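Local coordinates for proteasome chaperone 3 (Saccharomyces cerevisiae, PDB 2Z5B), which pairs with a partner chaperone as a heterodimer that binds proteasome precursors and facilitates alpha-ring formation during 20S proteasome assembly, at residues Asp49-Lys57 with Asp94-Asp103. Residues are numbered along the deposited sequence; the frame is centred on the assembly and turned at random.
Sequences DSTYEVSSK and DYQVVTKLGD
Glu53 and Val98 form an antiparallel hydrogen-bonded pair: Glu53 N gives to Val98 O at 2.7 Å, and Val98 N returns a nearly straight bond to Glu53 O (N-H...O angle 174°). Ser55 and Gln96 repeat the pattern. Lys57 N to Asp94 O closes one end. At the other, a classic beta bulge sets Lys100 and Leu101 together opposite Thr51. Thr51 O accepts from Lys100 N at 2.8 Å and from Leu101 N at 3.2 Å.

Side chains of the face toward helix 109-124 pack together. Val54 CG1, anti to its own N (chi1 -161°), makes apolar contacts with Tyr95 CB at 3.8 Å and with Val97 CG2. The Tyr52 ring lies alongside Thr99, whose OG1 sits at the ring edge, 3.3 Å from Tyr52 CE1.

The charged contact is on the other face. Glu53 extends while Lys100 bends at chi2 and chi4, and Lys100 NZ meets Glu53 OE1 at 2.8 Å from above the carboxylate plane.

Strand 95-99 is thus held by paired backbone bonds as the sheet's outermost strand within this chain. The bulge lets Leu101 share the face of Thr51, while Lys100 points across to Glu53. Its single ammonium bonds both Glu53 OE1 and Leu88 O of the YPL144W chain, linking the salt bridge to the heterodimer interface.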
# COMPACT_ATOMS: atom_id res chain seq x y z
N ASP B 49 9.39 -3.65 2.91
CA ASP B 49 9.85 -4.97 2.44
C ASP B 49 8.85 -6.10 2.67
O ASP B 49 9.09 -7.24 2.27
CB ASP B 49 11.19 -5.31 3.11
CG ASP B 49 11.07 -5.51 4.63
OD1 ASP B 49 9.94 -5.50 5.16
OD2 ASP B 49 12.12 -5.67 5.30
N SER B 50 7.73 -5.80 3.33
CA SER B 50 6.72 -6.80 3.63
C SER B 50 5.34 -6.31 3.25
O SER B 50 5.11 -5.10 3.17
CB SER B 50 6.76 -7.16 5.12
OG SER B 50 8.10 -7.39 5.56
N THR B 51 4.41 -7.22 3.00
CA THR B 51 3.02 -6.86 2.73
C THR B 51 2.10 -7.92 3.30
O THR B 51 2.34 -9.12 3.12
CB THR B 51 2.73 -6.65 1.21
OG1 THR B 51 3.48 -5.53 0.72
CG2 THR B 51 1.25 -6.39 0.96
N TYR B 52 1.05 -7.47 3.97
CA TYR B 52 0.07 -8.34 4.60
C TYR B 52 -1.34 -7.91 4.24
O TYR B 52 -1.63 -6.72 4.13
CB TYR B 52 0.23 -8.33 6.13
CG TYR B 52 1.64 -8.63 6.55
CD1 TYR B 52 2.10 -9.95 6.65
CD2 TYR B 52 2.54 -7.60 6.81
CE1 TYR B 52 3.43 -10.22 7.01
CE2 TYR B 52 3.85 -7.86 7.18
CZ TYR B 52 4.29 -9.16 7.28
OH TYR B 52 5.60 -9.38 7.65
N GLU B 53 -2.20 -8.90 4.05
CA GLU B 53 -3.61 -8.65 3.87
C GLU B 53 -4.34 -9.02 5.16
O GLU B 53 -4.22 -10.16 5.65
CB GLU B 53 -4.15 -9.43 2.65
CG GLU B 53 -5.59 -9.08 2.30
CD GLU B 53 -6.02 -9.64 0.95
OE1 GLU B 53 -5.62 -10.76 0.57
OE2 GLU B 53 -6.79 -8.93 0.27
N VAL B 54 -5.04 -8.04 5.71
CA VAL B 54 -5.82 -8.21 6.93
C VAL B 54 -7.32 -8.12 6.58
O VAL B 54 -7.79 -7.09 6.11
CB VAL B 54 -5.43 -7.16 8.01
CG1 VAL B 54 -5.87 -7.61 9.41
CG2 VAL B 54 -3.92 -6.91 7.99
N SER B 55 -8.04 -9.22 6.78
CA SER B 55 -9.49 -9.25 6.52
C SER B 55 -10.27 -9.86 7.69
O SER B 55 -9.78 -10.74 8.39
CB SER B 55 -9.81 -9.98 5.21
OG SER B 55 -9.37 -11.32 5.25
N SER B 56 -11.49 -9.37 7.89
CA SER B 56 -12.32 -9.79 9.02
C SER B 56 -12.91 -11.18 8.83
O SER B 56 -13.39 -11.51 7.74
CB SER B 56 -13.43 -8.77 9.29
OG SER B 56 -14.28 -8.64 8.16
N LYS B 57 -12.86 -11.98 9.90
CA LYS B 57 -13.51 -13.29 9.93
C LYS B 57 -15.03 -13.14 10.03
O LYS B 57 -15.56 -12.80 11.09
CB LYS B 57 -12.98 -14.11 11.12
CG LYS B 57 -12.02 -15.23 10.77
CD LYS B 57 -10.61 -14.75 10.47
CE LYS B 57 -9.61 -15.90 10.49
NZ LYS B 57 -9.88 -16.95 9.46
N ASP B 94 -12.08 -10.79 15.29
CA ASP B 94 -10.98 -11.58 14.77
C ASP B 94 -10.72 -11.33 13.29
O ASP B 94 -11.64 -11.06 12.53
CB ASP B 94 -11.23 -13.06 15.01
CG ASP B 94 -11.04 -13.44 16.47
OD1 ASP B 94 -10.04 -13.01 17.08
OD2 ASP B 94 -11.92 -14.16 17.00
N TYR B 95 -9.45 -11.41 12.92
CA TYR B 95 -9.01 -11.18 11.55
C TYR B 95 -8.14 -12.33 11.05
O TYR B 95 -7.56 -13.09 11.83
CB TYR B 95 -8.25 -9.86 11.42
CG TYR B 95 -9.06 -8.64 11.79
CD1 TYR B 95 -9.22 -8.26 13.12
CD2 TYR B 95 -9.68 -7.87 10.81
CE1 TYR B 95 -9.97 -7.16 13.47
CE2 TYR B 95 -10.43 -6.76 11.15
CZ TYR B 95 -10.57 -6.42 12.49
OH TYR B 95 -11.31 -5.33 12.84
N GLN B 96 -8.08 -12.43 9.73
CA GLN B 96 -7.16 -13.30 9.04
C GLN B 96 -6.03 -12.41 8.52
O GLN B 96 -6.28 -11.45 7.79
CB GLN B 96 -7.90 -13.99 7.88
CG GLN B 96 -7.09 -15.00 7.08
CD GLN B 96 -7.83 -15.52 5.85
OE1 GLN B 96 -8.26 -16.68 5.81
NE2 GLN B 96 -8.00 -14.66 4.84
N VAL B 97 -4.80 -12.71 8.93
CA VAL B 97 -3.62 -12.02 8.42
C VAL B 97 -2.86 -12.92 7.45
O VAL B 97 -2.33 -13.97 7.83
CB VAL B 97 -2.67 -11.55 9.55
CG1 VAL B 97 -1.41 -10.89 8.96
CG2 VAL B 97 -3.39 -10.59 10.49
N VAL B 98 -2.81 -12.51 6.19
CA VAL B 98 -2.10 -13.26 5.15
C VAL B 98 -0.87 -12.49 4.69
O VAL B 98 -0.96 -11.33 4.30
CB VAL B 98 -3.02 -13.59 3.95
CG1 VAL B 98 -2.26 -14.39 2.88
CG2 VAL B 98 -4.24 -14.36 4.39
N THR B 99 0.27 -13.17 4.74
CA THR B 99 1.53 -12.64 4.32
C THR B 99 1.65 -12.76 2.81
O THR B 99 1.64 -13.88 2.26
CB THR B 99 2.68 -13.40 5.01
OG1 THR B 99 2.51 -13.33 6.43
CG2 THR B 99 4.03 -12.80 4.64
N LYS B 100 1.76 -11.62 2.13
CA LYS B 100 1.91 -11.58 0.67
C LYS B 100 3.38 -11.44 0.30
O LYS B 100 3.81 -11.90 -0.76
CB LYS B 100 1.07 -10.47 0.04
CG LYS B 100 -0.42 -10.51 0.35
CD LYS B 100 -1.07 -11.82 -0.14
CE LYS B 100 -2.56 -11.82 0.10
NZ LYS B 100 -3.28 -11.08 -0.98
N LEU B 101 4.15 -10.81 1.17
CA LEU B 101 5.57 -10.55 0.94
C LEU B 101 6.26 -10.43 2.30
O LEU B 101 5.74 -9.75 3.18
CB LEU B 101 5.76 -9.25 0.14
CG LEU B 101 7.16 -8.96 -0.40
CD1 LEU B 101 7.55 -9.93 -1.53
CD2 LEU B 101 7.25 -7.52 -0.88
N GLY B 102 7.39 -11.10 2.46
CA GLY B 102 8.12 -11.09 3.74
C GLY B 102 7.89 -12.32 4.61
O GLY B 102 7.39 -13.34 4.13
N ASP B 103 8.23 -12.22 5.89
CA ASP B 103 8.15 -13.35 6.83
C ASP B 103 6.71 -13.70 7.22
O ASP B 103 5.97 -12.85 7.72
CB ASP B 103 8.97 -13.07 8.09
CG ASP B 103 9.31 -14.33 8.87
OD1 ASP B 103 8.61 -14.60 9.87
OD2 ASP B 103 10.26 -15.04 8.47